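Local coordinates for protein alpha-toxin (Clostridium novyi, PDB 2VK9) that is a large clostridial toxin of the TcdA/TcdB family whose catalytic fragment combines a GT-A-type domain with an N-terminal helical domain, at residues 42-46 with 366-370; 94-98 with 389-393. All coordinates share one frame; numbering follows the deposited sequence.

Contact 1 of 2, residues 42-46 with 366-370; sequences VKEIY and SQLEI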
# COMPACT_ATOMS: atom_id res chain seq x y z
N VAL A 42 0.02 -28.49 -2.72
CA VAL A 42 0.46 -27.34 -3.52
C VAL A 42 1.70 -26.67 -2.93
O VAL A 42 2.64 -26.35 -3.65
CB VAL A 42 -0.68 -26.33 -3.72
CG1 VAL A 42 -0.14 -25.00 -4.24
CG2 VAL A 42 -1.73 -26.90 -4.66
N LYS A 43 1.70 -26.48 -1.62
CA LYS A 43 2.83 -25.84 -0.94
C LYS A 43 4.12 -26.67 -1.00
O LYS A 43 5.22 -26.11 -1.05
CB LYS A 43 2.48 -25.46 0.50
CG LYS A 43 1.67 -24.16 0.61
CD LYS A 43 1.55 -23.65 2.05
CE LYS A 43 0.91 -22.25 2.08
NZ LYS A 43 0.63 -21.76 3.46
N GLU A 44 4.00 -28.00 -1.00
CA GLU A 44 5.18 -28.85 -1.11
C GLU A 44 5.76 -28.88 -2.51
O GLU A 44 6.97 -29.06 -2.67
CB GLU A 44 4.92 -30.26 -0.58
CG GLU A 44 4.86 -30.33 0.97
CD GLU A 44 6.12 -29.77 1.67
OE1 GLU A 44 7.19 -30.41 1.57
OE2 GLU A 44 6.03 -28.71 2.32
N ILE A 45 4.91 -28.70 -3.52
CA ILE A 45 5.36 -28.48 -4.88
C ILE A 45 6.09 -27.15 -4.95
O ILE A 45 7.14 -27.05 -5.58
CB ILE A 45 4.20 -28.51 -5.90
CG1 ILE A 45 3.50 -29.87 -5.86
CG2 ILE A 45 4.70 -28.25 -7.31
CD1 ILE A 45 2.19 -29.90 -6.61
N TYR A 46 5.56 -26.12 -4.30
CA TYR A 46 6.23 -24.83 -4.30
C TYR A 46 7.60 -24.92 -3.63
O TYR A 46 8.55 -24.30 -4.10
CB TYR A 46 5.39 -23.73 -3.66
CG TYR A 46 6.08 -22.38 -3.64
CD1 TYR A 46 5.90 -21.47 -4.67
CD2 TYR A 46 6.91 -22.02 -2.59
CE1 TYR A 46 6.53 -20.24 -4.66
CE2 TYR A 46 7.55 -20.79 -2.57
CZ TYR A 46 7.36 -19.90 -3.61
OH TYR A 46 7.99 -18.69 -3.58
N SER A 366 -5.52 -18.68 -5.56
CA SER A 366 -4.54 -19.68 -5.19
C SER A 366 -3.98 -19.35 -3.80
O SER A 366 -3.78 -18.18 -3.48
CB SER A 366 -3.41 -19.72 -6.22
OG SER A 366 -2.46 -20.72 -5.88
N GLN A 367 -3.73 -20.38 -2.99
CA GLN A 367 -3.13 -20.18 -1.67
C GLN A 367 -1.69 -19.63 -1.72
O GLN A 367 -1.11 -19.30 -0.69
CB GLN A 367 -3.17 -21.47 -0.85
CG GLN A 367 -2.25 -22.55 -1.35
CD GLN A 367 -2.06 -23.69 -0.35
OE1 GLN A 367 -1.99 -23.47 0.88
NE2 GLN A 367 -1.98 -24.92 -0.88
N LEU A 368 -1.14 -19.54 -2.93
CA LEU A 368 0.21 -19.04 -3.13
C LEU A 368 0.24 -17.54 -3.39
O LEU A 368 1.24 -16.88 -3.12
CB LEU A 368 0.87 -19.77 -4.31
CG LEU A 368 1.16 -21.28 -4.23
CD1 LEU A 368 1.55 -21.81 -5.60
CD2 LEU A 368 2.23 -21.61 -3.20
N GLU A 369 -0.87 -17.00 -3.91
CA GLU A 369 -0.93 -15.61 -4.39
C GLU A 369 -1.73 -14.67 -3.47
O GLU A 369 -2.41 -15.11 -2.54
CB GLU A 369 -1.51 -15.58 -5.83
CG GLU A 369 -3.01 -15.97 -5.94
CD GLU A 369 -3.55 -16.14 -7.40
OE1 GLU A 369 -2.90 -15.69 -8.38
OE2 GLU A 369 -4.66 -16.73 -7.55
N ILE A 370 -1.59 -13.37 -3.70
CA ILE A 370 -2.57 -12.39 -3.27
C ILE A 370 -2.98 -11.72 -4.56
O ILE A 370 -2.24 -11.79 -5.54
CB ILE A 370 -2.01 -11.33 -2.27
CG1 ILE A 370 -0.86 -10.53 -2.89
CG2 ILE A 370 -1.58 -11.98 -0.95
CD1 ILE A 370 -0.28 -9.50 -1.98

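Contact 2 of 2, residues 94-98 with 389-393; sequences TIASK and IISNN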
# COMPACT_ATOMS: atom_id res chain seq x y z
N THR A 94 -11.22 -23.13 -5.13
CA THR A 94 -10.84 -22.47 -3.88
C THR A 94 -11.14 -20.99 -4.03
O THR A 94 -10.76 -20.37 -5.03
CB THR A 94 -9.33 -22.64 -3.50
OG1 THR A 94 -8.49 -21.93 -4.42
CG2 THR A 94 -8.92 -24.11 -3.47
N ILE A 95 -11.83 -20.43 -3.05
CA ILE A 95 -12.25 -19.04 -3.09
C ILE A 95 -11.82 -18.24 -1.86
O ILE A 95 -11.52 -18.81 -0.80
CB ILE A 95 -13.78 -18.93 -3.31
CG1 ILE A 95 -14.53 -19.56 -2.14
CG2 ILE A 95 -14.17 -19.58 -4.63
CD1 ILE A 95 -15.96 -19.15 -2.06
N ALA A 96 -11.77 -16.92 -2.01
CA ALA A 96 -11.42 -16.03 -0.91
C ALA A 96 -12.55 -15.98 0.09
O ALA A 96 -13.72 -16.03 -0.29
CB ALA A 96 -11.16 -14.66 -1.44
N SER A 97 -12.21 -15.89 1.37
CA SER A 97 -13.21 -15.72 2.42
C SER A 97 -14.13 -14.56 2.08
O SER A 97 -13.69 -13.57 1.50
CB SER A 97 -12.55 -15.47 3.78
OG SER A 97 -11.70 -16.54 4.15
N LYS A 98 -15.40 -14.67 2.45
CA LYS A 98 -16.36 -13.61 2.15
C LYS A 98 -16.39 -12.56 3.25
O LYS A 98 -17.39 -12.34 3.93
CB LYS A 98 -17.72 -14.19 1.81
CG LYS A 98 -17.66 -14.81 0.43
CD LYS A 98 -18.97 -15.23 -0.08
CE LYS A 98 -18.80 -15.86 -1.43
NZ LYS A 98 -20.14 -15.98 -2.09
N ILE A 389 -6.92 -5.43 -2.14
CA ILE A 389 -6.13 -6.63 -1.89
C ILE A 389 -7.06 -7.80 -1.61
O ILE A 389 -7.97 -7.69 -0.79
CB ILE A 389 -5.24 -6.47 -0.64
CG1 ILE A 389 -4.47 -5.15 -0.67
CG2 ILE A 389 -4.30 -7.65 -0.49
CD1 ILE A 389 -3.86 -4.79 0.68
N ILE A 390 -6.83 -8.92 -2.28
CA ILE A 390 -7.59 -10.13 -1.98
C ILE A 390 -6.62 -11.21 -1.56
O ILE A 390 -5.68 -11.51 -2.29
CB ILE A 390 -8.39 -10.63 -3.19
CG1 ILE A 390 -9.37 -9.56 -3.67
CG2 ILE A 390 -9.13 -11.91 -2.83
CD1 ILE A 390 -9.90 -9.81 -5.05
N SER A 391 -6.85 -11.80 -0.39
CA SER A 391 -6.02 -12.88 0.11
C SER A 391 -6.73 -13.63 1.21
O SER A 391 -7.38 -13.00 2.03
CB SER A 391 -4.72 -12.31 0.69
OG SER A 391 -4.01 -13.29 1.44
N ASN A 392 -6.58 -14.95 1.23
CA ASN A 392 -6.91 -15.74 2.43
C ASN A 392 -5.78 -15.65 3.45
O ASN A 392 -4.66 -15.32 3.08
CB ASN A 392 -7.23 -17.19 2.05
CG ASN A 392 -8.60 -17.32 1.44
OD1 ASN A 392 -9.52 -16.62 1.86
ND2 ASN A 392 -8.75 -18.18 0.45
N ASN A 393 -6.07 -15.87 4.73
CA ASN A 393 -5.02 -15.61 5.73
C ASN A 393 -3.83 -16.57 5.70
O ASN A 393 -2.76 -16.26 6.21
CB ASN A 393 -5.55 -15.39 7.15
CG ASN A 393 -6.35 -16.56 7.68
OD1 ASN A 393 -5.90 -17.69 7.69
ND2 ASN A 393 -7.53 -16.26 8.17
O HOH W 1 -8.98 -16.23 5.03

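Contact 1 of 2, residues 42-46 with 366-370
Gln367 OE1 is lined by three successive methylenes of Lys43, the nearest being CE, 3.4 Å from that oxygen. The lysine chain is extended beyond CG and crosses the glutamine at a slant, so that its stem makes the contact while NZ continues to the backbone oxygen of Asp394, its hydrogen-bond partner. The amide nitrogen lies against Val42: Gln367 NE2 is 3.4 Å from Val42 CB, a van der Waals contact in which the two side chains run past each other in opposite directions. Gln367 reaches both residues because its CG sits between backbone N and carbonyl carbon (chi1 70°) and the chain beyond is straight.

Leu368 supplies the apolar half. Its CD1 packs on Val42 CG1 at 3.9 Å, and its CD2 meets Tyr46 CB at 3.8 Å, close to the start of the ring. Val42 and Tyr46 are one helical turn apart, and each meets one methyl of Leu368. Tyr46 OH is hydrogen-bonded to Thr487 O.

Residues 366-369 form a type I turn, closed by Glu369 N to Ser366 O (3.2 Å). Ser366 N also donates to Glu369 OE2 (2.9 Å, 175° at the hydrogen), an oxygen that forms a salt bridge with Arg91 as well. The first turn of helix 42-62 thus meets a turn held by its own hydrogen bonds through van der Waals packing, while Lys43 NZ and Tyr46 OH find their partners beyond it.

Contact 2 of 2, residues 94-98 with 389-393
Just past the end of strand 382-391, next to the edge strand of the GT-A-type sheet, Asn392 reaches the loop leading into strand 99-103, and its side chain carries most of the contact. CB stays clear of residues 94-98. CG hangs beside the backbone N (chi1 -76°), which turns the amide to the loop, and Asn392 CG itself lies 3.9 Å from Ala96 CA. At the tip the two arms grip the backbone on the two flanks of Ala96. OD1 accepts from Ser97 N at 2.8 Å, with the donor in the carbonyl plane on a lone pair. ND2 donates to Ile95 O at 3.1 Å in a nearly straight bond (171° at the hydrogen); the acceptor lies in the amide plane, although the nitrogen stands above the plane of the Ile95 carbonyl. Two bonds to the peptides before and after one residue fix the rotation of the amide.

Beside these two hydrogen bonds, Ala96 CB packs on Ile390 CG2 at 3.7 Å. The Ile390 side chain also touches Val281 of strand 280-283 and Leu371 of strand 371-376, which ties the loop to the sheet. Water 1 bridges the segments, hydrogen-bonded to Ser97 OG (2.9 Å) and accepting from Asn393 N (2.9 Å).

Overall arrangement
The two contacts lie on the same side of the molecule, their centres 13 Å apart, and their segments alternate along the chain. They touch directly: Ile370 CG2 in contact 1 packs on Ser391 CB in contact 2 at 3.6 Å. Residues 366-370 lead into the outermost strand 371-376, whose neighbour is strand 382-391, the carrier of 389-391; backbone hydrogen bonding between Ile390 and Leu371 joins the two strands. Contact 1 sets the N-terminal helix 42-62 against the approach to this edge, whereas contact 2 secures the lead-in to strand 99-103. Thr94, hydrogen-bonded to Ile365, connects the loop of contact 2 to the residue just before Ser366.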